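Local coordinates for uncharacterized protein (Cricetid herpesvirus 2, PDB 4ZKQ) that binds chemokines and probably serves the virus as a decoy receptor that intercepts host chemokines, at residues E324-I330 with P349-T353; E69-L75 with S146-V152; K215-H219 with G231-T235; E280-Y286 with E393-R398. All coordinates share one frame; numbering follows the deposited sequence.

Interaction 1. Residues E324-I330 with P349-T353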
loop_
_atom_site.group_PDB
_atom_site.type_symbol
_atom_site.label_atom_id
_atom_site.label_comp_id
_atom_site.label_asym_id
_atom_site.label_seq_id
_atom_site.Cartn_x
_atom_site.Cartn_y
_atom_site.Cartn_z
ATOM N N GLU A 324 10.756 9.803 8.512
ATOM C CA GLU A 324 11.657 9.980 7.377
ATOM C C GLU A 324 11.482 8.765 6.480
ATOM O O GLU A 324 11.450 7.645 6.978
ATOM C CB GLU A 324 13.116 10.101 7.830
ATOM C CG GLU A 324 13.384 11.130 8.920
ATOM C CD GLU A 324 13.550 12.545 8.393
ATOM O OE1 GLU A 324 13.663 12.731 7.163
ATOM O OE2 GLU A 324 13.573 13.477 9.222
ATOM N N SER A 325 11.359 8.975 5.171
ATOM C CA SER A 325 11.180 7.863 4.241
ATOM C C SER A 325 11.817 8.145 2.884
ATOM O O SER A 325 11.741 9.259 2.369
ATOM C CB SER A 325 9.691 7.561 4.052
ATOM O OG SER A 325 9.507 6.412 3.246
ATOM N N CYS A 326 12.445 7.118 2.325
ATOM C CA CYS A 326 13.031 7.169 0.995
ATOM C C CYS A 326 12.734 5.853 0.296
ATOM O O CYS A 326 12.448 4.848 0.955
ATOM C CB CYS A 326 14.542 7.410 1.065
ATOM S SG CYS A 326 14.995 8.833 2.080
ATOM N N ALA A 327 12.801 5.854 -1.031
ATOM C CA ALA A 327 12.635 4.625 -1.792
ATOM C C ALA A 327 13.583 4.613 -2.982
ATOM O O ALA A 327 13.941 5.668 -3.497
ATOM C CB ALA A 327 11.196 4.465 -2.242
ATOM N N PHE A 328 13.995 3.414 -3.384
ATOM C CA PHE A 328 14.959 3.230 -4.460
ATOM C C PHE A 328 14.500 2.129 -5.387
ATOM O O PHE A 328 14.041 1.086 -4.924
ATOM C CB PHE A 328 16.339 2.873 -3.906
ATOM C CG PHE A 328 16.825 3.813 -2.866
ATOM C CD1 PHE A 328 16.467 3.636 -1.541
ATOM C CD2 PHE A 328 17.636 4.882 -3.207
ATOM C CE1 PHE A 328 16.910 4.505 -0.573
ATOM C CE2 PHE A 328 18.084 5.751 -2.243
ATOM C CZ PHE A 328 17.721 5.562 -0.922
ATOM N N VAL A 329 14.621 2.364 -6.690
ATOM C CA VAL A 329 14.413 1.315 -7.681
ATOM C C VAL A 329 15.767 0.765 -8.100
ATOM O O VAL A 329 16.668 1.527 -8.446
ATOM C CB VAL A 329 13.666 1.819 -8.932
ATOM C CG1 VAL A 329 13.190 0.635 -9.768
ATOM C CG2 VAL A 329 12.498 2.693 -8.546
ATOM N N ILE A 330 15.903 -0.555 -8.072
ATOM C CA ILE A 330 17.170 -1.201 -8.373
ATOM C C ILE A 330 16.975 -2.188 -9.510
ATOM O O ILE A 330 16.566 -3.328 -9.284
ATOM C CB ILE A 330 17.753 -1.941 -7.151
ATOM C CG1 ILE A 330 17.680 -1.061 -5.898
ATOM C CG2 ILE A 330 19.187 -2.367 -7.443
ATOM C CD1 ILE A 330 18.138 -1.751 -4.634
ATOM N N PRO A 349 18.548 11.041 5.248
ATOM C CA PRO A 349 18.795 10.094 6.345
ATOM C C PRO A 349 19.445 8.774 5.931
ATOM O O PRO A 349 20.149 8.178 6.747
ATOM C CB PRO A 349 17.390 9.823 6.902
ATOM C CG PRO A 349 16.516 10.873 6.342
ATOM C CD PRO A 349 17.108 11.252 5.030
ATOM N N PHE A 350 19.218 8.320 4.701
ATOM C CA PHE A 350 19.610 6.963 4.326
ATOM C C PHE A 350 20.433 6.881 3.055
ATOM O O PHE A 350 20.208 7.625 2.101
ATOM C CB PHE A 350 18.366 6.095 4.158
ATOM C CG PHE A 350 17.405 6.175 5.314
ATOM C CD1 PHE A 350 17.737 5.638 6.543
ATOM C CD2 PHE A 350 16.164 6.766 5.161
ATOM C CE1 PHE A 350 16.851 5.698 7.605
ATOM C CE2 PHE A 350 15.273 6.831 6.218
ATOM C CZ PHE A 350 15.617 6.293 7.443
ATOM N N ARG A 351 21.381 5.951 3.057
ATOM C CA ARG A 351 22.100 5.575 1.849
ATOM C C ARG A 351 22.062 4.068 1.723
ATOM O O ARG A 351 22.300 3.342 2.688
ATOM C CB ARG A 351 23.549 6.070 1.867
ATOM C CG ARG A 351 24.317 5.751 0.582
ATOM C CD ARG A 351 25.813 6.054 0.690
ATOM N NE ARG A 351 26.078 7.419 1.151
ATOM C CZ ARG A 351 26.513 7.743 2.368
ATOM N NH1 ARG A 351 26.755 6.806 3.281
ATOM N NH2 ARG A 351 26.715 9.017 2.674
ATOM N N LEU A 352 21.755 3.604 0.520
ATOM C CA LEU A 352 21.650 2.186 0.253
ATOM C C LEU A 352 22.592 1.838 -0.888
ATOM O O LEU A 352 22.578 2.485 -1.933
ATOM C CB LEU A 352 20.206 1.820 -0.092
ATOM C CG LEU A 352 19.849 0.343 -0.196
ATOM C CD1 LEU A 352 19.910 -0.311 1.165
ATOM C CD2 LEU A 352 18.458 0.188 -0.793
ATOM N N THR A 353 23.421 0.826 -0.673
ATOM C CA THR A 353 24.367 0.387 -1.689
ATOM C C THR A 353 24.423 -1.123 -1.715
ATOM O O THR A 353 24.207 -1.779 -0.695
ATOM C CB THR A 353 25.779 0.957 -1.436
ATOM O OG1 THR A 353 26.243 0.542 -0.148
ATOM C CG2 THR A 353 25.763 2.474 -1.488
#

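Interaction 2. Residues E69-L75 with S146-V152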
loop_
_atom_site.group_PDB
_atom_site.type_symbol
_atom_site.label_atom_id
_atom_site.label_comp_id
_atom_site.label_asym_id
_atom_site.label_seq_id
_atom_site.Cartn_x
_atom_site.Cartn_y
_atom_site.Cartn_z
ATOM N N GLU A 69 -24.431 -2.437 -3.843
ATOM C CA GLU A 69 -23.230 -3.229 -4.075
ATOM C C GLU A 69 -22.022 -2.422 -3.622
ATOM O O GLU A 69 -21.830 -1.292 -4.062
ATOM C CB GLU A 69 -23.109 -3.608 -5.547
ATOM C CG GLU A 69 -24.010 -4.757 -5.959
ATOM C CD GLU A 69 -23.300 -6.094 -5.890
ATOM O OE1 GLU A 69 -22.743 -6.514 -6.925
ATOM O OE2 GLU A 69 -23.288 -6.720 -4.807
ATOM N N THR A 70 -21.220 -3.010 -2.738
ATOM C CA THR A 70 -20.134 -2.301 -2.075
ATOM C C THR A 70 -18.793 -3.018 -2.214
ATOM O O THR A 70 -18.698 -4.213 -1.932
ATOM C CB THR A 70 -20.448 -2.133 -0.579
ATOM O OG1 THR A 70 -21.730 -1.509 -0.432
ATOM C CG2 THR A 70 -19.376 -1.296 0.116
ATOM N N ALA A 71 -17.768 -2.277 -2.638
ATOM C CA ALA A 71 -16.394 -2.778 -2.681
ATOM C C ALA A 71 -15.544 -2.003 -1.682
ATOM O O ALA A 71 -15.717 -0.796 -1.513
ATOM C CB ALA A 71 -15.818 -2.654 -4.075
ATOM N N VAL A 72 -14.643 -2.709 -1.016
ATOM C CA VAL A 72 -13.773 -2.119 -0.013
ATOM C C VAL A 72 -12.338 -2.445 -0.383
ATOM O O VAL A 72 -11.914 -3.595 -0.303
ATOM C CB VAL A 72 -14.095 -2.642 1.398
ATOM C CG1 VAL A 72 -13.146 -2.042 2.428
ATOM C CG2 VAL A 72 -15.547 -2.322 1.759
ATOM N N LEU A 73 -11.601 -1.418 -0.796
ATOM C CA LEU A 73 -10.243 -1.595 -1.304
ATOM C C LEU A 73 -9.210 -0.950 -0.379
ATOM O O LEU A 73 -9.407 0.166 0.097
ATOM C CB LEU A 73 -10.138 -1.000 -2.706
ATOM C CG LEU A 73 -11.119 -1.555 -3.730
ATOM C CD1 LEU A 73 -11.040 -0.764 -5.010
ATOM C CD2 LEU A 73 -10.848 -3.025 -4.003
ATOM N N PRO A 74 -8.102 -1.654 -0.110
ATOM C CA PRO A 74 -7.043 -1.026 0.677
ATOM C C PRO A 74 -6.274 -0.020 -0.166
ATOM O O PRO A 74 -6.036 -0.300 -1.341
ATOM C CB PRO A 74 -6.159 -2.206 1.064
ATOM C CG PRO A 74 -6.291 -3.137 -0.095
ATOM C CD PRO A 74 -7.723 -3.008 -0.551
ATOM N N LEU A 75 -5.882 1.115 0.403
ATOM C CA LEU A 75 -5.093 2.072 -0.364
ATOM C C LEU A 75 -3.700 1.497 -0.612
ATOM O O LEU A 75 -3.075 1.809 -1.621
ATOM C CB LEU A 75 -5.033 3.433 0.334
ATOM C CG LEU A 75 -6.367 4.192 0.418
ATOM C CD1 LEU A 75 -6.128 5.645 0.795
ATOM C CD2 LEU A 75 -7.183 4.139 -0.868
ATOM N N SER A 146 -5.552 2.940 5.211
ATOM C CA SER A 146 -6.840 3.509 4.833
ATOM C C SER A 146 -7.491 2.740 3.705
ATOM O O SER A 146 -6.865 1.891 3.069
ATOM C CB SER A 146 -6.677 4.977 4.432
ATOM O OG SER A 146 -6.084 5.706 5.483
ATOM N N LEU A 147 -8.761 3.054 3.466
ATOM C CA LEU A 147 -9.579 2.317 2.524
ATOM C C LEU A 147 -10.288 3.240 1.554
ATOM O O LEU A 147 -10.558 4.399 1.861
ATOM C CB LEU A 147 -10.618 1.485 3.271
ATOM C CG LEU A 147 -10.104 0.645 4.435
ATOM C CD1 LEU A 147 -11.288 0.062 5.175
ATOM C CD2 LEU A 147 -9.168 -0.447 3.939
ATOM N N ALA A 148 -10.572 2.705 0.376
ATOM C CA ALA A 148 -11.463 3.339 -0.572
ATOM C C ALA A 148 -12.678 2.443 -0.670
ATOM O O ALA A 148 -12.542 1.223 -0.746
ATOM C CB ALA A 148 -10.812 3.512 -1.916
ATOM N N VAL A 149 -13.857 3.051 -0.647
ATOM C CA VAL A 149 -15.101 2.305 -0.686
ATOM C C VAL A 149 -15.896 2.781 -1.881
ATOM O O VAL A 149 -16.064 3.979 -2.084
ATOM C CB VAL A 149 -15.912 2.480 0.612
ATOM C CG1 VAL A 149 -17.168 1.621 0.580
ATOM C CG2 VAL A 149 -15.066 2.108 1.807
ATOM N N LEU A 150 -16.350 1.834 -2.691
ATOM C CA LEU A 150 -17.172 2.140 -3.847
ATOM C C LEU A 150 -18.561 1.581 -3.626
ATOM O O LEU A 150 -18.711 0.477 -3.103
ATOM C CB LEU A 150 -16.573 1.559 -5.126
ATOM C CG LEU A 150 -15.200 2.100 -5.536
ATOM C CD1 LEU A 150 -14.108 1.321 -4.833
ATOM C CD2 LEU A 150 -15.048 2.009 -7.034
ATOM N N ARG A 151 -19.573 2.350 -4.019
ATOM C CA ARG A 151 -20.959 1.925 -3.865
ATOM C C ARG A 151 -21.754 2.218 -5.126
ATOM O O ARG A 151 -21.618 3.279 -5.737
ATOM C CB ARG A 151 -21.595 2.598 -2.649
ATOM C CG ARG A 151 -21.218 1.901 -1.350
ATOM C CD ARG A 151 -21.709 2.616 -0.112
ATOM N NE ARG A 151 -23.164 2.661 -0.018
ATOM C CZ ARG A 151 -23.923 1.667 0.429
ATOM N NH1 ARG A 151 -23.379 0.518 0.819
ATOM N NH2 ARG A 151 -25.238 1.824 0.481
ATOM N N VAL A 152 -22.563 1.243 -5.526
ATOM C CA VAL A 152 -23.357 1.350 -6.739
ATOM C C VAL A 152 -24.625 0.493 -6.553
ATOM O O VAL A 152 -24.576 -0.549 -5.899
ATOM C CB VAL A 152 -22.526 0.916 -7.975
ATOM C CG1 VAL A 152 -22.161 -0.569 -7.904
ATOM C CG2 VAL A 152 -23.242 1.242 -9.264
#

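Interaction 3. Residues K215-H219 with G231-T235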
loop_
_atom_site.group_PDB
_atom_site.type_symbol
_atom_site.label_atom_id
_atom_site.label_comp_id
_atom_site.label_asym_id
_atom_site.label_seq_id
_atom_site.Cartn_x
_atom_site.Cartn_y
_atom_site.Cartn_z
ATOM N N LYS A 215 -1.499 -12.697 -0.614
ATOM C CA LYS A 215 -0.569 -12.525 -1.714
ATOM C C LYS A 215 0.452 -13.649 -1.744
ATOM O O LYS A 215 1.052 -13.993 -0.720
ATOM C CB LYS A 215 0.155 -11.181 -1.613
ATOM C CG LYS A 215 1.321 -11.039 -2.599
ATOM C CD LYS A 215 1.938 -9.638 -2.548
ATOM C CE LYS A 215 1.045 -8.587 -3.210
ATOM N NZ LYS A 215 1.559 -7.193 -3.003
ATOM N N LYS A 216 0.670 -14.204 -2.927
ATOM C CA LYS A 216 1.729 -15.188 -3.095
ATOM C C LYS A 216 3.059 -14.466 -3.263
ATOM O O LYS A 216 3.370 -13.914 -4.320
ATOM C CB LYS A 216 1.469 -16.110 -4.284
ATOM C CG LYS A 216 2.578 -17.156 -4.462
ATOM C CD LYS A 216 2.263 -18.164 -5.554
ATOM C CE LYS A 216 3.385 -19.183 -5.714
ATOM N NZ LYS A 216 3.197 -20.020 -6.934
ATOM N N ILE A 217 3.837 -14.474 -2.194
ATOM C CA ILE A 217 5.146 -13.841 -2.183
ATOM C C ILE A 217 5.904 -14.456 -1.020
ATOM O O ILE A 217 5.341 -14.655 0.059
ATOM C CB ILE A 217 5.039 -12.302 -2.047
ATOM C CG1 ILE A 217 6.412 -11.632 -2.193
ATOM C CG2 ILE A 217 4.391 -11.922 -0.727
ATOM C CD1 ILE A 217 6.328 -10.148 -2.508
ATOM N N TYR A 218 7.162 -14.804 -1.239
ATOM C CA TYR A 218 7.950 -15.385 -0.164
ATOM C C TYR A 218 8.526 -14.248 0.665
ATOM O O TYR A 218 9.424 -13.532 0.215
ATOM C CB TYR A 218 9.062 -16.299 -0.686
ATOM C CG TYR A 218 9.565 -17.220 0.405
ATOM C CD1 TYR A 218 10.462 -16.767 1.365
ATOM C CD2 TYR A 218 9.107 -18.530 0.502
ATOM C CE1 TYR A 218 10.910 -17.598 2.380
ATOM C CE2 TYR A 218 9.550 -19.368 1.514
ATOM C CZ TYR A 218 10.451 -18.894 2.449
ATOM O OH TYR A 218 10.898 -19.719 3.457
ATOM N N HIS A 219 7.993 -14.082 1.871
ATOM C CA HIS A 219 8.361 -12.968 2.733
ATOM C C HIS A 219 9.171 -13.460 3.915
ATOM O O HIS A 219 8.944 -14.556 4.429
ATOM C CB HIS A 219 7.113 -12.226 3.215
ATOM C CG HIS A 219 6.137 -13.098 3.939
ATOM N ND1 HIS A 219 6.130 -13.229 5.312
ATOM C CD2 HIS A 219 5.144 -13.898 3.481
ATOM C CE1 HIS A 219 5.173 -14.062 5.668
ATOM N NE2 HIS A 219 4.557 -14.483 4.576
ATOM N N GLY A 231 7.392 -16.895 5.298
ATOM C CA GLY A 231 6.317 -17.689 4.728
ATOM C C GLY A 231 6.179 -17.524 3.229
ATOM O O GLY A 231 6.829 -16.670 2.632
ATOM N N GLN A 232 5.323 -18.354 2.634
ATOM C CA GLN A 232 5.092 -18.375 1.189
ATOM C C GLN A 232 3.936 -17.477 0.775
ATOM O O GLN A 232 3.769 -17.152 -0.406
ATOM C CB GLN A 232 4.788 -19.801 0.723
ATOM C CG GLN A 232 5.939 -20.764 0.804
ATOM C CD GLN A 232 5.582 -22.109 0.204
ATOM O OE1 GLN A 232 5.983 -22.423 -0.915
ATOM N NE2 GLN A 232 4.809 -22.902 0.939
ATOM N N VAL A 233 3.123 -17.111 1.755
ATOM C CA VAL A 233 1.928 -16.322 1.525
ATOM C C VAL A 233 1.835 -15.221 2.567
ATOM O O VAL A 233 1.978 -15.472 3.764
ATOM C CB VAL A 233 0.668 -17.200 1.576
ATOM C CG1 VAL A 233 -0.599 -16.359 1.549
ATOM C CG2 VAL A 233 0.681 -18.186 0.428
ATOM N N SER A 234 1.615 -14.001 2.095
ATOM C CA SER A 234 1.410 -12.857 2.969
ATOM C C SER A 234 -0.085 -12.657 3.149
ATOM O O SER A 234 -0.796 -12.398 2.178
ATOM C CB SER A 234 2.061 -11.601 2.380
ATOM O OG SER A 234 1.810 -10.470 3.191
ATOM N N THR A 235 -0.560 -12.803 4.381
ATOM C CA THR A 235 -1.978 -12.671 4.674
ATOM C C THR A 235 -2.248 -11.491 5.599
ATOM O O THR A 235 -1.583 -11.326 6.619
ATOM C CB THR A 235 -2.535 -13.938 5.332
ATOM O OG1 THR A 235 -2.246 -15.073 4.510
ATOM C CG2 THR A 235 -4.034 -13.820 5.522
#

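Interaction 4. Residues E280-Y286 with E393-R398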
loop_
_atom_site.group_PDB
_atom_site.type_symbol
_atom_site.label_atom_id
_atom_site.label_comp_id
_atom_site.label_asym_id
_atom_site.label_seq_id
_atom_site.Cartn_x
_atom_site.Cartn_y
_atom_site.Cartn_z
ATOM N N GLU A 280 18.078 -5.508 21.781
ATOM C CA GLU A 280 17.390 -4.239 21.975
ATOM C C GLU A 280 18.034 -3.136 21.151
ATOM O O GLU A 280 17.407 -2.120 20.855
ATOM C CB GLU A 280 17.384 -3.858 23.458
ATOM C CG GLU A 280 16.519 -4.764 24.318
ATOM C CD GLU A 280 15.037 -4.610 24.037
ATOM O OE1 GLU A 280 14.603 -3.491 23.682
ATOM O OE2 GLU A 280 14.304 -5.612 24.171
ATOM N N VAL A 281 19.295 -3.343 20.793
ATOM C CA VAL A 281 19.991 -2.456 19.880
ATOM C C VAL A 281 20.596 -3.326 18.807
ATOM O O VAL A 281 21.327 -4.270 19.097
ATOM C CB VAL A 281 21.070 -1.633 20.580
ATOM C CG1 VAL A 281 21.786 -0.731 19.581
ATOM C CG2 VAL A 281 20.441 -0.815 21.669
ATOM N N THR A 282 20.266 -3.029 17.560
ATOM C CA THR A 282 20.668 -3.898 16.475
ATOM C C THR A 282 22.155 -3.683 16.206
ATOM O O THR A 282 22.607 -2.541 16.144
ATOM C CB THR A 282 19.838 -3.633 15.214
ATOM O OG1 THR A 282 18.445 -3.620 15.558
ATOM C CG2 THR A 282 20.096 -4.706 14.174
ATOM N N PRO A 283 22.926 -4.777 16.063
ATOM C CA PRO A 283 24.360 -4.640 15.778
ATOM C C PRO A 283 24.653 -3.889 14.484
ATOM O O PRO A 283 24.048 -4.167 13.449
ATOM C CB PRO A 283 24.836 -6.090 15.668
ATOM C CG PRO A 283 23.862 -6.875 16.445
ATOM C CD PRO A 283 22.543 -6.186 16.254
ATOM N N GLY A 284 25.589 -2.951 14.553
ATOM C CA GLY A 284 26.001 -2.195 13.387
ATOM C C GLY A 284 27.338 -1.541 13.658
ATOM O O GLY A 284 27.855 -1.628 14.770
ATOM N N ARG A 285 27.900 -0.892 12.644
ATOM C CA ARG A 285 29.156 -0.172 12.807
ATOM C C ARG A 285 28.883 1.315 12.985
ATOM O O ARG A 285 28.268 1.948 12.127
ATOM C CB ARG A 285 30.072 -0.407 11.607
ATOM C CG ARG A 285 31.546 -0.184 11.913
ATOM C CD ARG A 285 32.421 -0.475 10.708
ATOM N NE ARG A 285 32.297 0.556 9.682
ATOM C CZ ARG A 285 32.908 0.516 8.502
ATOM N NH1 ARG A 285 33.689 -0.509 8.187
ATOM N NH2 ARG A 285 32.734 1.502 7.633
ATOM N N TYR A 286 29.340 1.863 14.105
ATOM C CA TYR A 286 29.147 3.277 14.405
ATOM C C TYR A 286 30.352 4.099 13.959
ATOM O O TYR A 286 31.497 3.730 14.216
ATOM C CB TYR A 286 28.900 3.474 15.902
ATOM C CG TYR A 286 27.650 2.784 16.404
ATOM C CD1 TYR A 286 27.620 1.407 16.591
ATOM C CD2 TYR A 286 26.500 3.507 16.692
ATOM C CE1 TYR A 286 26.479 0.771 17.048
ATOM C CE2 TYR A 286 25.355 2.880 17.150
ATOM C CZ TYR A 286 25.351 1.514 17.326
ATOM O OH TYR A 286 24.214 0.891 17.781
ATOM N N GLU A 393 14.113 -4.830 10.464
ATOM C CA GLU A 393 13.942 -3.815 11.490
ATOM C C GLU A 393 15.287 -3.522 12.130
ATOM O O GLU A 393 16.084 -4.436 12.365
ATOM C CB GLU A 393 12.927 -4.273 12.547
ATOM C CG GLU A 393 11.508 -4.411 12.015
ATOM C CD GLU A 393 10.508 -4.879 13.058
ATOM O OE1 GLU A 393 10.785 -4.748 14.271
ATOM O OE2 GLU A 393 9.438 -5.381 12.659
ATOM N N TYR A 394 15.529 -2.242 12.401
ATOM C CA TYR A 394 16.736 -1.799 13.081
ATOM C C TYR A 394 16.356 -0.934 14.268
ATOM O O TYR A 394 15.565 0.006 14.140
ATOM C CB TYR A 394 17.655 -1.031 12.130
ATOM C CG TYR A 394 18.170 -1.872 10.988
ATOM C CD1 TYR A 394 19.345 -2.592 11.118
ATOM C CD2 TYR A 394 17.484 -1.944 9.781
ATOM C CE1 TYR A 394 19.826 -3.358 10.094
ATOM C CE2 TYR A 394 17.960 -2.715 8.741
ATOM C CZ TYR A 394 19.137 -3.422 8.908
ATOM O OH TYR A 394 19.647 -4.205 7.905
ATOM N N TYR A 395 16.905 -1.283 15.429
ATOM C CA TYR A 395 16.658 -0.559 16.669
ATOM C C TYR A 395 17.911 0.233 17.004
ATOM O O TYR A 395 18.983 -0.336 17.235
ATOM C CB TYR A 395 16.283 -1.524 17.798
ATOM C CG TYR A 395 15.247 -2.537 17.374
ATOM C CD1 TYR A 395 14.069 -2.132 16.767
ATOM C CD2 TYR A 395 15.460 -3.896 17.546
ATOM C CE1 TYR A 395 13.126 -3.048 16.359
ATOM C CE2 TYR A 395 14.519 -4.823 17.140
ATOM C CZ TYR A 395 13.353 -4.391 16.545
ATOM O OH TYR A 395 12.409 -5.304 16.135
ATOM N N LEU A 396 17.767 1.552 16.987
ATOM C CA LEU A 396 18.884 2.465 17.178
ATOM C C LEU A 396 18.986 2.929 18.625
ATOM O O LEU A 396 17.987 2.961 19.342
ATOM C CB LEU A 396 18.731 3.690 16.270
ATOM C CG LEU A 396 19.091 3.569 14.790
ATOM C CD1 LEU A 396 18.223 2.550 14.083
ATOM C CD2 LEU A 396 18.964 4.932 14.120
ATOM N N ASP A 397 20.195 3.287 19.043
ATOM C CA ASP A 397 20.398 3.997 20.303
ATOM C C ASP A 397 20.996 5.373 20.011
ATOM O O ASP A 397 21.522 6.040 20.900
ATOM C CB ASP A 397 21.292 3.197 21.256
ATOM C CG ASP A 397 22.576 2.720 20.601
ATOM O OD1 ASP A 397 22.907 3.199 19.496
ATOM O OD2 ASP A 397 23.259 1.862 21.201
ATOM N N ARG A 398 20.911 5.777 18.747
ATOM C CA ARG A 398 21.235 7.132 18.322
ATOM C C ARG A 398 19.947 7.806 17.884
ATOM O O ARG A 398 18.985 7.130 17.517
ATOM C CB ARG A 398 22.242 7.127 17.172
ATOM C CG ARG A 398 23.544 6.414 17.470
ATOM C CD ARG A 398 24.409 7.210 18.428
ATOM N NE ARG A 398 25.761 6.661 18.519
ATOM C CZ ARG A 398 26.133 5.694 19.354
ATOM N NH1 ARG A 398 25.259 5.152 20.195
ATOM N NH2 ARG A 398 27.390 5.268 19.353
HETATM O O HOH W 1 21.612 -0.203 16.053
#

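Interaction 1. Residues E324-I330 with P349-T353
Phe328 and Leu352 meet in the layer between two facing sheets of a beta sandwich. Strand 324-330 and strand 350-353 run nearly the same way, 22° apart, with axes 8.6 Å apart at their closest approach, and no hydrogen bond joins them. The tight part surrounds Phe350. Its ring is approached in plane by the Cys326 sulfur, which lies 3.9 Å from CD2 in an edge-on sulfur-aromatic contact, and by the carbonyl oxygen of Glu324, 4.0 Å from CE2. Pro349, its own neighbour in sequence, lays CB over one face of this ring. The sulfur is also tied to Cys347 by a disulfide. Further along, CD1 of Phe328 touches CD2 of Leu352 at 4.1 Å, while Leu352 CB lies over one face of the Phe328 ring, offset toward its rim. Val312, Val379 and Leu381 of neighbouring strands close the same core around Phe350 and Leu352.

The two strands draw apart toward Ile330, where the CA atoms of Ile330 and Thr353 are 9.9 Å apart and CD1 of Ile330 meets just one methyl of Leu352. The solvent side differs in kind: Arg351 and Thr353 turn their CB atoms away from strand 324-330, and Arg351 forms a salt bridge with Asp364. At the other end the partly exposed Glu324 bends at chi2 (-83°) across the proline ring, its OE1 3.5 Å from CG of Pro349.

Interaction 2. Residues E69-L75 with S146-V152
Leu73 lays its CD1 methyl on CD1 of Leu150, 3.7 Å away, reaching diagonally past the small side chains of Ala71 and Ala148 in an antiparallel beta ladder. Strands 69-74 and 147-152 are the central pair of a four-stranded antiparallel sheet. Six backbone hydrogen bonds join them, two at each of the pairs Glu69-Val152, Ala71-Leu150 and Leu73-Ala148; the bond from Leu73 N to Ala148 O is almost straight, at 175°.

On the face of Val72 and Val149, CG1 of Val72 meets CD1 of Leu147 at 3.9 Å, and CG2 of Thr70 meets CG1 of Val149 at 3.7 Å. Thr70 owes this to its torsion: with chi1 at -54° the methyl lies anti to N, and OG1, beside N, bonds to Lys68 O. Arg151 runs alongside Thr70, pointing the same way, and its guanidinium is gripped by two backbone oxygens, Leu65 O through NH1 and Leu66 O through NH2. Leu238, Thr240 and Leu242 of strand 233-244 pack against this face.

Past the last pair, Leu75 folds its CD2 onto Ala148 CB at 3.8 Å, and its N reaches Ser146 O at 2.9 Å from 30° out of the carbonyl plane.

Interaction 3. Residues K215-H219 with G231-T235
His219 and Gly231 form one end of an antiparallel pairing interrupted by a beta bulge, the other end being Lys215 with Ser234. Between them the register slips by one, so strand 215-219 carries an extra residue opposite the corner at Gln232.

Backbone hydrogen bonds come in pairs at both ends. Inside the bulge a single, bent one remains, Ile217 N to Gln232 O at 3.2 Å and 135°. The same distortion brings two acceptors together, Ile217 O and Gln232 O at 3.0 Å, an approach that is probably unfavourable.

One side-chain hydrogen bond crosses the contact. The imidazole NE2 of His219 donates to Val233 O at 2.9 Å, arriving from above the carbonyl plane and not on a lone pair. Its ring is swung there by a chi1 of 57°, which places CG between N and the carbonyl carbon.

The ring contacts centre on Gly231. Its CA lies over the imidazole face of His219, 4.0 Å from the centroid, as a CH-pi contact made possible by the lack of a side chain. Tyr218 covers the carbonyl, with Gly231 O 3.5 Å above the phenol plane, and Tyr218 CD2 also touches Gln232 CG.

Between side-chain carbons, CG2 of Ile217 reaches CB of Ser234 at 3.9 Å.

Interaction 4. Residues E280-Y286 with E393-R398
Thr282 plugs its side chain into the backbone of Tyr394 and Tyr395, where a loop lies against the end of strand 388-395 without forming a regular beta ladder. From CB, which sits 3.8 Å from Tyr395 N, the side chain forks. The OG1 branch accepts the amide N-H of Tyr395 at 2.8 Å in a nearly straight bond (173°), taking the part a strand carbonyl would play. The CG2 branch, anti to the Thr282 N with chi1 of OG1 at -49°, crosses the Tyr394 side chain at about a right angle and touches CD1 at 3.8 Å. The amide of Thr282 returns a bond to Tyr395 O, in the carbonyl plane and on a lone pair, so main chain and side chain clasp the same residue. Tyr395 O also accepts a hydrogen bond from a water that donates to Thr282 O as well. Beside this clasp the Tyr395 side chain touches Cys278, whose disulfide partner is Cys223.

A looser, polar patch forms where Tyr286, in strand 285-286, meets Asp397 and Arg398; Tyr286 and Arg398 are poorly ordered. There Arg398 bridges to Asp397 through NH1 and OD1 at 3.1 Å, and its guanidinium plane stands 36° from the Tyr286 ring. Nearer Thr282, Val281 CG1 packs on Asp397 OD2 at 3.4 Å. One face of the Arg398 guanidinium has Tyr286 CD2 3.2 Å above it, offset toward the rim.

Overall arrangement
Interactions 1 and 2 are buried, but they bind the fold differently. Interaction 2 joins neighbouring strands of one sheet through a regular backbone ladder, whereas interaction 1 joins facing sheets by side chains alone. Interactions 3 and 4 are partly buried, and each meets irregular chain: a bulge at a corner in one, a loop whose threonine clasps a strand end in the other. They reach the same sheet, in which strands 206-223 and 388-395 are neighbours, and strand 324-330 of interaction 1 belongs to it too. Interactions 1 and 4 also share the sheet of strands 285-286 and 350-355. Interaction 2 lies across the chain's centre from interactions 1 and 4, its centre about 40 Å from that of interaction 4.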